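Truncated hemoglobin from geobacillus stearothermophilus (Geobacillus stearothermophilus, PDB 2BKM) binds heme and, at its iron, small ligands such as oxygen, consistent with a role in oxygen transport or storage. Local coordinates at residues A17-A22 against R93-E98; F78-K83 against M120-D125; A87-M92 against Q108-L113. One frame throughout, in Å; residues are numbered along the deposited sequence.

Contact 1. Residues A17-A22 against R93-E98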
loop_
_atom_site.group_PDB
_atom_site.type_symbol
_atom_site.label_atom_id
_atom_site.label_comp_id
_atom_site.label_asym_id
_atom_site.label_seq_id
_atom_site.Cartn_x
_atom_site.Cartn_y
_atom_site.Cartn_z
ATOM N N ALA A 17 2.501 6.453 9.085
ATOM C CA ALA A 17 3.951 6.358 9.187
ATOM C C ALA A 17 4.399 4.994 9.684
ATOM O O ALA A 17 5.336 4.408 9.134
ATOM C CB ALA A 17 4.464 7.425 10.143
ATOM N N LYS A 18 3.774 4.527 10.763
ATOM C CA LYS A 18 4.157 3.280 11.335
ATOM C C LYS A 18 3.902 2.155 10.349
ATOM O O LYS A 18 4.692 1.263 10.204
ATOM C CB LYS A 18 3.317 3.018 12.587
ATOM C CG LYS A 18 3.807 3.726 13.805
ATOM C CD LYS A 18 2.818 3.477 14.909
ATOM C CE LYS A 18 3.440 3.711 16.261
ATOM N NZ LYS A 18 2.510 3.170 17.276
ATOM N N LEU A 19 2.750 2.240 9.697
ATOM C CA LEU A 19 2.336 1.202 8.762
ATOM C C LEU A 19 3.317 1.075 7.607
ATOM O O LEU A 19 3.731 -0.033 7.247
ATOM C CB LEU A 19 0.935 1.513 8.224
ATOM C CG LEU A 19 0.409 0.428 7.271
ATOM C CD1 LEU A 19 0.323 -0.921 7.970
ATOM C CD2 LEU A 19 -0.963 0.886 6.789
ATOM N N VAL A 20 3.686 2.212 7.021
ATOM C CA VAL A 20 4.605 2.195 5.896
ATOM C C VAL A 20 5.955 1.632 6.286
ATOM O O VAL A 20 6.496 0.836 5.571
ATOM C CB VAL A 20 4.730 3.624 5.319
ATOM C CG1 VAL A 20 5.950 3.753 4.423
ATOM C CG2 VAL A 20 3.457 3.965 4.605
ATOM N N GLU A 21 6.464 2.061 7.435
ATOM C CA GLU A 21 7.732 1.533 7.925
ATOM C C GLU A 21 7.660 0.004 8.042
ATOM O O GLU A 21 8.531 -0.709 7.555
ATOM C CB GLU A 21 8.035 2.161 9.283
ATOM C CG GLU A 21 9.402 1.752 9.810
ATOM C CD GLU A 21 9.563 1.928 11.328
ATOM O OE1 GLU A 21 8.607 2.352 12.038
ATOM O OE2 GLU A 21 10.678 1.608 11.812
ATOM N N ALA A 22 6.587 -0.497 8.659
ATOM C CA ALA A 22 6.478 -1.922 8.835
ATOM C C ALA A 22 6.308 -2.653 7.506
ATOM O O ALA A 22 6.872 -3.723 7.281
ATOM C CB ALA A 22 5.315 -2.204 9.782
ATOM N N ARG A 93 -1.129 -6.950 5.354
ATOM C CA ARG A 93 -1.825 -7.467 6.522
ATOM C C ARG A 93 -0.811 -7.684 7.635
ATOM O O ARG A 93 -1.127 -7.391 8.800
ATOM C CB ARG A 93 -2.458 -8.805 6.220
ATOM C CG ARG A 93 -3.648 -8.744 5.311
ATOM C CD ARG A 93 -4.433 -10.048 5.266
ATOM N NE ARG A 93 -3.553 -11.204 5.021
ATOM C CZ ARG A 93 -3.202 -11.628 3.803
ATOM N NH1 ARG A 93 -3.574 -10.966 2.725
ATOM N NH2 ARG A 93 -2.415 -12.675 3.653
ATOM N N ALA A 94 0.367 -8.225 7.322
ATOM C CA ALA A 94 1.354 -8.491 8.364
ATOM C C ALA A 94 1.810 -7.174 9.005
ATOM O O ALA A 94 2.025 -7.118 10.205
ATOM C CB ALA A 94 2.566 -9.242 7.769
ATOM N N ALA A 95 1.957 -6.125 8.201
ATOM C CA ALA A 95 2.379 -4.831 8.724
ATOM C C ALA A 95 1.280 -4.235 9.595
ATOM O O ALA A 95 1.587 -3.647 10.632
ATOM C CB ALA A 95 2.729 -3.896 7.574
ATOM N N MET A 96 0.015 -4.334 9.161
ATOM C CA MET A 96 -1.095 -3.848 9.975
ATOM C C MET A 96 -1.107 -4.582 11.287
ATOM O O MET A 96 -1.244 -3.945 12.330
ATOM C CB MET A 96 -2.432 -3.999 9.255
ATOM C CG MET A 96 -2.560 -3.068 8.087
ATOM S SD MET A 96 -3.993 -3.455 7.087
ATOM C CE MET A 96 -4.123 -1.967 6.113
ATOM N N ASP A 97 -0.941 -5.900 11.235
ATOM C CA ASP A 97 -0.930 -6.671 12.498
ATOM C C ASP A 97 0.242 -6.204 13.372
ATOM O O ASP A 97 0.077 -6.013 14.610
ATOM C CB ASP A 97 -0.764 -8.145 12.246
ATOM C CG ASP A 97 -1.930 -8.780 11.559
ATOM O OD1 ASP A 97 -3.030 -8.200 11.495
ATOM O OD2 ASP A 97 -1.740 -9.916 11.051
ATOM N N GLU A 98 1.394 -5.984 12.760
ATOM C CA GLU A 98 2.621 -5.708 13.529
ATOM C C GLU A 98 2.470 -4.398 14.260
ATOM O O GLU A 98 2.950 -4.280 15.378
ATOM C CB GLU A 98 3.794 -5.627 12.580
ATOM C CG GLU A 98 5.108 -5.272 13.241
ATOM C CD GLU A 98 6.273 -5.366 12.265
ATOM O OE1 GLU A 98 7.325 -4.806 12.583
ATOM O OE2 GLU A 98 6.127 -6.000 11.192
HETATM O O HOH W 1 7.975 -5.148 9.429
#

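Contact 2. Residues F78-K83 against M120-D125. With HEM (protoporphyrin IX containing Fe), chain D.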
loop_
_atom_site.group_PDB
_atom_site.type_symbol
_atom_site.label_atom_id
_atom_site.label_comp_id
_atom_site.label_asym_id
_atom_site.label_seq_id
_atom_site.Cartn_x
_atom_site.Cartn_y
_atom_site.Cartn_z
ATOM N N PHE A 78 5.892 -2.877 -14.297
ATOM C CA PHE A 78 6.285 -4.078 -13.576
ATOM C C PHE A 78 5.310 -5.192 -13.901
ATOM O O PHE A 78 4.147 -4.959 -14.250
ATOM C CB PHE A 78 6.249 -3.872 -12.040
ATOM C CG PHE A 78 6.902 -2.620 -11.613
ATOM C CD1 PHE A 78 6.143 -1.507 -11.234
ATOM C CD2 PHE A 78 8.297 -2.525 -11.635
ATOM C CE1 PHE A 78 6.779 -0.328 -10.859
ATOM C CE2 PHE A 78 8.924 -1.346 -11.254
ATOM C CZ PHE A 78 8.163 -0.274 -10.875
ATOM N N GLU A 79 5.783 -6.412 -13.761
ATOM C CA GLU A 79 4.897 -7.561 -13.913
ATOM C C GLU A 79 4.193 -7.808 -12.581
ATOM O O GLU A 79 4.823 -8.272 -11.602
ATOM C CB GLU A 79 5.706 -8.804 -14.283
ATOM C CG GLU A 79 4.865 -10.059 -14.359
ATOM C CD GLU A 79 5.638 -11.260 -14.831
ATOM O OE1 GLU A 79 5.716 -11.441 -16.063
ATOM O OE2 GLU A 79 6.144 -11.990 -13.958
ATOM N N ILE A 80 2.922 -7.475 -12.538
ATOM C CA ILE A 80 2.113 -7.669 -11.327
ATOM C C ILE A 80 1.133 -8.786 -11.621
ATOM O O ILE A 80 0.088 -8.622 -12.223
ATOM C CB ILE A 80 1.410 -6.399 -10.944
ATOM C CG1 ILE A 80 2.451 -5.275 -10.774
ATOM C CG2 ILE A 80 0.636 -6.617 -9.617
ATOM C CD1 ILE A 80 1.899 -3.997 -10.258
ATOM N N THR A 81 1.519 -9.961 -11.196
ATOM C CA THR A 81 0.663 -11.128 -11.280
ATOM C C THR A 81 -0.258 -11.171 -10.047
ATOM O O THR A 81 0.000 -10.476 -9.076
ATOM C CB THR A 81 1.517 -12.363 -11.216
ATOM O OG1 THR A 81 2.316 -12.264 -10.043
ATOM C CG2 THR A 81 2.432 -12.461 -12.508
ATOM N N PRO A 82 -1.328 -11.968 -10.111
ATOM C CA PRO A 82 -2.118 -12.169 -8.898
ATOM C C PRO A 82 -1.244 -12.633 -7.722
ATOM O O PRO A 82 -1.423 -12.128 -6.603
ATOM C CB PRO A 82 -3.109 -13.227 -9.314
ATOM C CG PRO A 82 -3.301 -12.899 -10.809
ATOM C CD PRO A 82 -1.929 -12.639 -11.271
ATOM N N LYS A 83 -0.269 -13.510 -7.952
ATOM C CA LYS A 83 0.588 -13.951 -6.869
ATOM C C LYS A 83 1.300 -12.773 -6.249
ATOM O O LYS A 83 1.449 -12.706 -5.026
ATOM C CB LYS A 83 1.568 -15.024 -7.357
ATOM C CG LYS A 83 2.460 -15.588 -6.268
ATOM C CD LYS A 83 3.373 -16.690 -6.806
ATOM C CE LYS A 83 4.334 -17.087 -5.719
ATOM N NZ LYS A 83 3.599 -17.888 -4.711
ATOM N N MET A 120 -4.197 -3.199 -9.948
ATOM C CA MET A 120 -2.803 -3.101 -10.390
ATOM C C MET A 120 -2.406 -4.349 -11.173
ATOM O O MET A 120 -1.475 -4.294 -11.980
ATOM C CB MET A 120 -1.838 -2.923 -9.202
ATOM C CG MET A 120 -2.022 -1.670 -8.369
ATOM S SD MET A 120 -1.966 -0.190 -9.370
ATOM C CE MET A 120 -3.682 0.146 -9.550
ATOM N N VAL A 121 -3.039 -5.480 -10.883
ATOM C CA VAL A 121 -2.648 -6.742 -11.526
ATOM C C VAL A 121 -2.688 -6.575 -13.032
ATOM O O VAL A 121 -3.626 -6.030 -13.558
ATOM C CB VAL A 121 -3.604 -7.868 -11.090
ATOM C CG1 VAL A 121 -3.457 -9.145 -11.950
ATOM C CG2 VAL A 121 -3.318 -8.192 -9.655
ATOM N N ASN A 122 -1.646 -7.053 -13.714
ATOM C CA ASN A 122 -1.531 -6.740 -15.138
ATOM C C ASN A 122 -0.954 -7.876 -15.921
ATOM O O ASN A 122 -0.695 -7.694 -17.099
ATOM C CB ASN A 122 -0.730 -5.445 -15.307
ATOM C CG ASN A 122 0.691 -5.566 -14.752
ATOM O OD1 ASN A 122 1.258 -6.662 -14.714
ATOM N ND2 ASN A 122 1.302 -4.459 -14.336
ATOM N N THR A 123 -0.809 -9.032 -15.316
ATOM C CA THR A 123 -0.216 -10.148 -16.020
ATOM C C THR A 123 -0.800 -11.416 -15.418
ATOM O O THR A 123 -0.943 -11.510 -14.197
ATOM C CB THR A 123 1.281 -10.171 -15.738
ATOM O OG1 THR A 123 1.901 -8.919 -16.100
ATOM C CG2 THR A 123 1.976 -11.300 -16.531
ATOM N N PRO A 124 -1.093 -12.425 -16.246
ATOM C CA PRO A 124 -1.545 -13.703 -15.706
ATOM C C PRO A 124 -0.490 -14.366 -14.835
ATOM O O PRO A 124 0.704 -14.201 -15.018
ATOM C CB PRO A 124 -1.820 -14.563 -16.960
ATOM C CG PRO A 124 -2.057 -13.522 -18.080
ATOM C CD PRO A 124 -1.093 -12.423 -17.728
ATOM N N ASP A 125 -0.938 -15.156 -13.870
ATOM C CA ASP A 125 0.013 -15.900 -13.045
ATOM C C ASP A 125 0.859 -16.875 -13.834
ATOM O O ASP A 125 0.399 -17.419 -14.857
ATOM C CB ASP A 125 -0.728 -16.709 -11.960
ATOM C CG ASP A 125 -0.857 -15.968 -10.634
ATOM O OD1 ASP A 125 -1.842 -16.270 -9.915
ATOM O OD2 ASP A 125 0.030 -15.172 -10.313
HETATM C CHA HEM D . 5.311 1.974 -6.857
HETATM C CHB HEM D . 4.962 -2.827 -6.880
HETATM C CHC HEM D . 0.358 -2.394 -5.425
HETATM C CHD HEM D . 1.121 2.244 -4.448
HETATM C C1A HEM D . 5.587 0.638 -6.935
HETATM C C2A HEM D . 6.866 0.115 -7.363
HETATM C C3A HEM D . 6.766 -1.213 -7.369
HETATM C C4A HEM D . 5.431 -1.559 -6.955
HETATM C CMA HEM D . 7.882 -2.208 -7.737
HETATM C CAA HEM D . 8.106 0.957 -7.709
HETATM C CBA HEM D . 8.667 1.563 -6.437
HETATM C CGA HEM D . 9.660 2.681 -6.684
HETATM O O1A HEM D . 10.063 2.958 -7.862
HETATM O O2A HEM D . 10.047 3.353 -5.694
HETATM C C1B HEM D . 3.672 -3.107 -6.534
HETATM C C2B HEM D . 3.072 -4.426 -6.556
HETATM C C3B HEM D . 1.803 -4.290 -6.186
HETATM C C4B HEM D . 1.521 -2.905 -5.891
HETATM C CMB HEM D . 3.789 -5.746 -6.909
HETATM C CAB HEM D . 0.804 -5.428 -6.060
HETATM C CBB HEM D . -0.504 -5.270 -6.300
HETATM C C1C HEM D . 0.183 -1.114 -4.944
HETATM C C2C HEM D . -0.946 -0.648 -4.176
HETATM C C3C HEM D . -0.695 0.646 -3.934
HETATM C C4C HEM D . 0.574 1.002 -4.517
HETATM C CMC HEM D . -2.184 -1.483 -3.734
HETATM C CAC HEM D . -1.514 1.658 -3.118
HETATM C CBC HEM D . -2.727 1.448 -2.627
HETATM C C1D HEM D . 2.293 2.591 -5.041
HETATM C C2D HEM D . 2.780 3.947 -5.106
HETATM C C3D HEM D . 4.058 3.855 -5.861
HETATM C C4D HEM D . 4.211 2.467 -6.217
HETATM C CMD HEM D . 2.132 5.193 -4.489
HETATM C CAD HEM D . 4.983 5.007 -6.204
HETATM C CBD HEM D . 4.692 5.479 -7.635
HETATM C CGD HEM D . 5.741 6.515 -7.962
HETATM O O1D HEM D . 6.909 6.148 -8.322
HETATM O O2D HEM D . 5.404 7.717 -7.784
HETATM N NA HEM D . 4.737 -0.421 -6.700
HETATM N NB HEM D . 2.689 -2.226 -6.130
HETATM N NC HEM D . 1.096 -0.100 -5.112
HETATM N ND HEM D . 3.169 1.750 -5.701
HETATM FE FE HEM D . 2.913 -0.241 -5.928
#

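Contact 3. Residues A87-M92 against Q108-L113. With HEM (protoporphyrin IX containing Fe), chain D; OXY (oxygen molecule), chain C; ACT (acetate ion), chain E.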
loop_
_atom_site.group_PDB
_atom_site.type_symbol
_atom_site.label_atom_id
_atom_site.label_comp_id
_atom_site.label_asym_id
_atom_site.label_seq_id
_atom_site.Cartn_x
_atom_site.Cartn_y
_atom_site.Cartn_z
ATOM N N ALA A 87 1.112 -11.292 -2.551
ATOM C CA ALA A 87 2.263 -11.046 -1.689
ATOM C C ALA A 87 2.238 -9.649 -1.095
ATOM O O ALA A 87 2.546 -9.459 0.098
ATOM C CB ALA A 87 3.559 -11.296 -2.473
ATOM N N TRP A 88 1.888 -8.657 -1.923
ATOM C CA TRP A 88 1.838 -7.295 -1.448
ATOM C C TRP A 88 0.787 -7.214 -0.331
ATOM O O TRP A 88 1.039 -6.672 0.727
ATOM C CB TRP A 88 1.456 -6.418 -2.636
ATOM C CG TRP A 88 1.590 -4.950 -2.446
ATOM C CD1 TRP A 88 2.594 -4.148 -2.935
ATOM C CD2 TRP A 88 0.688 -4.081 -1.751
ATOM N NE1 TRP A 88 2.368 -2.837 -2.604
ATOM C CE2 TRP A 88 1.199 -2.754 -1.888
ATOM C CE3 TRP A 88 -0.529 -4.274 -1.087
ATOM C CZ2 TRP A 88 0.588 -1.651 -1.287
ATOM C CZ3 TRP A 88 -1.164 -3.152 -0.495
ATOM C CH2 TRP A 88 -0.605 -1.862 -0.625
ATOM N N LEU A 89 -0.389 -7.784 -0.600
ATOM C CA LEU A 89 -1.468 -7.710 0.408
ATOM C C LEU A 89 -1.076 -8.468 1.665
ATOM O O LEU A 89 -1.449 -8.050 2.767
ATOM C CB LEU A 89 -2.779 -8.244 -0.176
ATOM C CG LEU A 89 -3.323 -7.273 -1.223
ATOM C CD1 LEU A 89 -4.403 -8.027 -1.988
ATOM C CD2 LEU A 89 -3.867 -6.029 -0.565
ATOM N N ALA A 90 -0.364 -9.587 1.516
ATOM C CA ALA A 90 0.032 -10.341 2.712
ATOM C C ALA A 90 1.031 -9.545 3.530
ATOM O O ALA A 90 0.994 -9.557 4.783
ATOM C CB ALA A 90 0.630 -11.673 2.294
ATOM N N CYS A 91 1.933 -8.836 2.854
ATOM C CA CYS A 91 2.836 -7.934 3.595
ATOM C C CYS A 91 2.076 -6.861 4.283
ATOM O O CYS A 91 2.421 -6.496 5.397
ATOM C CB CYS A 91 3.881 -7.311 2.688
ATOM S SG CYS A 91 5.113 -8.543 2.096
ATOM N N MET A 92 1.040 -6.332 3.623
ATOM C CA MET A 92 0.246 -5.288 4.228
ATOM C C MET A 92 -0.521 -5.775 5.447
ATOM O O MET A 92 -0.514 -5.108 6.486
ATOM C CB MET A 92 -0.682 -4.639 3.191
ATOM C CG MET A 92 -1.444 -3.518 3.769
ATOM S SD MET A 92 -0.453 -2.153 4.421
ATOM C CE MET A 92 0.086 -1.382 2.883
ATOM N N GLN A 108 -11.739 -1.721 6.519
ATOM C CA GLN A 108 -12.255 -0.895 5.429
ATOM C C GLN A 108 -11.076 -0.423 4.573
ATOM O O GLN A 108 -11.118 -0.455 3.325
ATOM C CB GLN A 108 -12.976 0.342 5.979
ATOM C CG GLN A 108 -14.355 0.086 6.497
ATOM C CD GLN A 108 -14.880 1.221 7.367
ATOM O OE1 GLN A 108 -15.808 1.008 8.164
ATOM N NE2 GLN A 108 -14.301 2.404 7.245
ATOM N N PHE A 109 -10.030 0.034 5.233
ATOM C CA PHE A 109 -8.822 0.455 4.527
ATOM C C PHE A 109 -8.216 -0.720 3.753
ATOM O O PHE A 109 -7.900 -0.598 2.568
ATOM C CB PHE A 109 -7.850 0.995 5.590
ATOM C CG PHE A 109 -6.500 1.394 5.093
ATOM C CD1 PHE A 109 -5.468 1.516 6.017
ATOM C CD2 PHE A 109 -6.247 1.722 3.757
ATOM C CE1 PHE A 109 -4.185 1.937 5.626
ATOM C CE2 PHE A 109 -4.970 2.143 3.361
ATOM C CZ PHE A 109 -3.935 2.211 4.266
ATOM N N TYR A 110 -8.079 -1.864 4.421
ATOM C CA TYR A 110 -7.520 -3.041 3.770
ATOM C C TYR A 110 -8.345 -3.394 2.558
ATOM O O TYR A 110 -7.762 -3.730 1.506
ATOM C CB TYR A 110 -7.471 -4.201 4.743
ATOM C CG TYR A 110 -6.822 -5.398 4.098
ATOM C CD1 TYR A 110 -7.582 -6.469 3.746
ATOM C CD2 TYR A 110 -5.465 -5.381 3.775
ATOM C CE1 TYR A 110 -7.048 -7.567 3.106
ATOM C CE2 TYR A 110 -4.862 -6.468 3.161
ATOM C CZ TYR A 110 -5.669 -7.557 2.837
ATOM O OH TYR A 110 -5.149 -8.632 2.171
ATOM N N HIS A 111 -9.684 -3.311 2.655
ATOM C CA HIS A 111 -10.507 -3.667 1.499
ATOM C C HIS A 111 -10.291 -2.700 0.363
ATOM O O HIS A 111 -10.309 -3.115 -0.790
ATOM C CB HIS A 111 -11.966 -3.738 1.903
ATOM C CG HIS A 111 -12.223 -4.879 2.802
ATOM N ND1 HIS A 111 -13.250 -4.875 3.723
ATOM C CD2 HIS A 111 -11.564 -6.055 2.968
ATOM C CE1 HIS A 111 -13.216 -6.007 4.411
ATOM N NE2 HIS A 111 -12.220 -6.759 3.956
ATOM N N ARG A 112 -10.059 -1.436 0.660
ATOM C CA ARG A 112 -9.752 -0.505 -0.440
ATOM C C ARG A 112 -8.473 -0.972 -1.097
ATOM O O ARG A 112 -8.394 -0.986 -2.308
ATOM C CB ARG A 112 -9.579 0.904 0.096
ATOM C CG ARG A 112 -10.890 1.499 0.541
ATOM C CD ARG A 112 -10.829 2.971 0.753
ATOM N NE ARG A 112 -10.328 3.679 -0.416
ATOM C CZ ARG A 112 -9.879 4.926 -0.361
ATOM N NH1 ARG A 112 -9.937 5.616 0.793
ATOM N NH2 ARG A 112 -9.384 5.484 -1.448
ATOM N N LEU A 113 -7.501 -1.379 -0.274
ATOM C CA LEU A 113 -6.227 -1.820 -0.847
ATOM C C LEU A 113 -6.378 -3.100 -1.647
ATOM O O LEU A 113 -5.679 -3.278 -2.650
ATOM C CB LEU A 113 -5.220 -2.024 0.263
ATOM C CG LEU A 113 -4.795 -0.760 1.010
ATOM C CD1 LEU A 113 -3.887 -1.183 2.120
ATOM C CD2 LEU A 113 -4.111 0.230 0.088
HETATM C CHA HEM D . 5.311 1.974 -6.857
HETATM C CHB HEM D . 4.962 -2.827 -6.880
HETATM C CHC HEM D . 0.358 -2.394 -5.425
HETATM C CHD HEM D . 1.121 2.244 -4.448
HETATM C C1A HEM D . 5.587 0.638 -6.935
HETATM C C2A HEM D . 6.866 0.115 -7.363
HETATM C C3A HEM D . 6.766 -1.213 -7.369
HETATM C C4A HEM D . 5.431 -1.559 -6.955
HETATM C CMA HEM D . 7.882 -2.208 -7.737
HETATM C CAA HEM D . 8.106 0.957 -7.709
HETATM C CBA HEM D . 8.667 1.563 -6.437
HETATM C CGA HEM D . 9.660 2.681 -6.684
HETATM O O1A HEM D . 10.063 2.958 -7.862
HETATM O O2A HEM D . 10.047 3.353 -5.694
HETATM C C1B HEM D . 3.672 -3.107 -6.534
HETATM C C2B HEM D . 3.072 -4.426 -6.556
HETATM C C3B HEM D . 1.803 -4.290 -6.186
HETATM C C4B HEM D . 1.521 -2.905 -5.891
HETATM C CMB HEM D . 3.789 -5.746 -6.909
HETATM C CAB HEM D . 0.804 -5.428 -6.060
HETATM C CBB HEM D . -0.504 -5.270 -6.300
HETATM C C1C HEM D . 0.183 -1.114 -4.944
HETATM C C2C HEM D . -0.946 -0.648 -4.176
HETATM C C3C HEM D . -0.695 0.646 -3.934
HETATM C C4C HEM D . 0.574 1.002 -4.517
HETATM C CMC HEM D . -2.184 -1.483 -3.734
HETATM C CAC HEM D . -1.514 1.658 -3.118
HETATM C CBC HEM D . -2.727 1.448 -2.627
HETATM C C1D HEM D . 2.293 2.591 -5.041
HETATM C C2D HEM D . 2.780 3.947 -5.106
HETATM C C3D HEM D . 4.058 3.855 -5.861
HETATM C C4D HEM D . 4.211 2.467 -6.217
HETATM C CMD HEM D . 2.132 5.193 -4.489
HETATM C CAD HEM D . 4.983 5.007 -6.204
HETATM C CBD HEM D . 4.692 5.479 -7.635
HETATM C CGD HEM D . 5.741 6.515 -7.962
HETATM O O1D HEM D . 6.909 6.148 -8.322
HETATM O O2D HEM D . 5.404 7.717 -7.784
HETATM N NA HEM D . 4.737 -0.421 -6.700
HETATM N NB HEM D . 2.689 -2.226 -6.130
HETATM N NC HEM D . 1.096 -0.100 -5.112
HETATM N ND HEM D . 3.169 1.750 -5.701
HETATM FE FE HEM D . 2.913 -0.241 -5.928
HETATM O O1 OXY C . 3.271 -0.926 -4.117
HETATM O O2 OXY C . 4.255 -0.557 -3.568
HETATM C C ACT E . 4.460 0.106 -3.238
HETATM O O ACT E . 4.555 -0.432 -2.138
HETATM O OXT ACT E . 3.613 -0.357 -3.977
HETATM C CH3 ACT E . 5.301 1.261 -3.632
#

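Contact 1. Residues A17-A22 against R93-E98
Leu19, Ala22 and Ala95 carry most of this close helix-to-helix contact, in which 17-22 and 93-98 come within 8.5 Å, axis to axis, and cross at 128°. The two alanines meet methyl to methyl, with Ala22 CB 3.8 Å from Ala95 CB. Both CB atoms point across the gap, and their small size suits backbones only 5.0 Å apart between Ala22 CA and Ala95 CA. Leu19 does not point straight across. Its CG lies anti to the backbone N (chi1 -178°), and its CD1 reaches the opposite helix, 3.8 Å from Ala95 CB. The same methyl lies 3.6 Å from Met96 CG, so one branch of Leu19 wedges against two successive residues. At the more open end, the extended Glu98 brings its carboxylate alongside the Ala22 methyl. A water there donates to Ala22 O at 2.8 Å and to Glu98 OE2 at 2.7 Å, tying the carbonyl of one helix to the carboxylate of the other. That carboxylate also forms salt bridges with Arg25 and Arg26 farther along helix 12-29, so charge borders the apolar centre. Around the contact, Leu19 and Met96 both continue onto Phe109 of helix 104-120, Ala95 rests on Phe23 of helix 12-29, and Val20 turns to helix 42-55.

Contact 2. Residues F78-K83 against M120-D125
Asn122 faces Ile80 with its CG set between its own backbone N and carbonyl carbon (chi1 61°), which turns CG toward 78-80, where hydrogen bonds hold the amide. Ile80 CG1 lies anti to its carbonyl carbon (chi1 -56°), next to the Asn122 amide. Asn122 ND2 donates to Phe78 O at 2.9 Å, while OD1 accepts from Ile80 N, also at 2.9 Å; the amide thus bridges two backbone groups two residues apart, the Ile80 N donor tilted 32° from the carbonyl plane. Thr123 OG1 donates to the same OD1 at 2.7 Å from the opposite face of its plane, and together these three bonds fix the rotation of the amide. The backbone adds Asn122 N to Ile80 O at 2.8 Å, a nearly straight bond. An alanine in place of Asn122 would probably leave Phe78 O, Ile80 N and the Thr123 hydroxyl without these partners, and 78-80 held here mainly by the backbone bond. Nearby, Asp125 OD2 takes the Lys83 N-H with its syn lone pair at 2.9 Å, in the first turn of helix 82-98, and Thr81, its N-cap, receives Arg84 N on OG1. Ile80 and Met120 both touch His75, and Phe78 spreads its ring over heme CMA. Heme-lining residues from the loop before helix 82-98 and the end of helix 104-120, joined through the Asn122 amide, here wall a globin heme pocket.

Contact 3. Residues A87-M92 against Q108-L113
Leu89 and Met92 pack on Tyr110 and Leu113 in a buried, apolar contact between helices 82-98 and 104-120, the G/H pair of the two-over-two helical sandwich of truncated globins. The two segments run nearly antiparallel (164°), and their axes stay 11.1 Å apart, a spacing filled by large side chains. Tyr110, whose CG is sent out toward the partner helix anti to the backbone N (chi1 -177°), presents its ring edge: Leu89 O and Met92 CG both lie near the ring plane. Tyr110 OH lies 3.4 Å from Leu89 CB and is hydrogen-bonded to Arg93, one turn beyond Leu89 on helix 82-98. Leu89 CD2 is 3.9 Å from Tyr110 CE2. Deeper in, Met92 and Leu113 cross at about a right angle, Met92 CG meeting Leu113 CD1 at 3.8 Å. The other branch, Leu113 CD2, comes within 3.3 Å of the heme vinyl atom CBC and packs on Trp88 CH2, so the interhelical packing continues into the heme pocket. Trp88 lays one indole face over the porphyrin, heme CHC lying over that face, off toward its rim, with Trp88 CD1 3.3 Å from heme C3B. Oxygen and acetate overlap at the iron and are best read as alternative occupants. With that caution, in the oxygen-bound state Trp88 NE1, at the indole edge, donates to the iron-bound O1 at 2.6 Å and, along an almost straight N-H line (173°), to O2 at 3.1 Å.

Overall arrangement
Helix 82-98 takes part in all three contacts: its first turn in contact 2, its middle in contact 3, its last turns in contact 1. Contacts 1 and 3 have centres 10 Å apart and fuse into one core, with Leu19 CD1 3.8 Å from Met92 SD. Contact 2 lies on the other side of the chain's centre, its centre 23 Å from that of contact 1, and its nearest atoms stay about 9 Å away. Contacts 2 and 3, 15 Å apart between centres, both touch the heme: contact 2 meets the porphyrin from Phe78, Ile80 and Met120, and contact 3 alone of the three reaches the bound oxygen, through Trp88. Contact 1 stands back, the Met96 side chain about 9 Å from the heme.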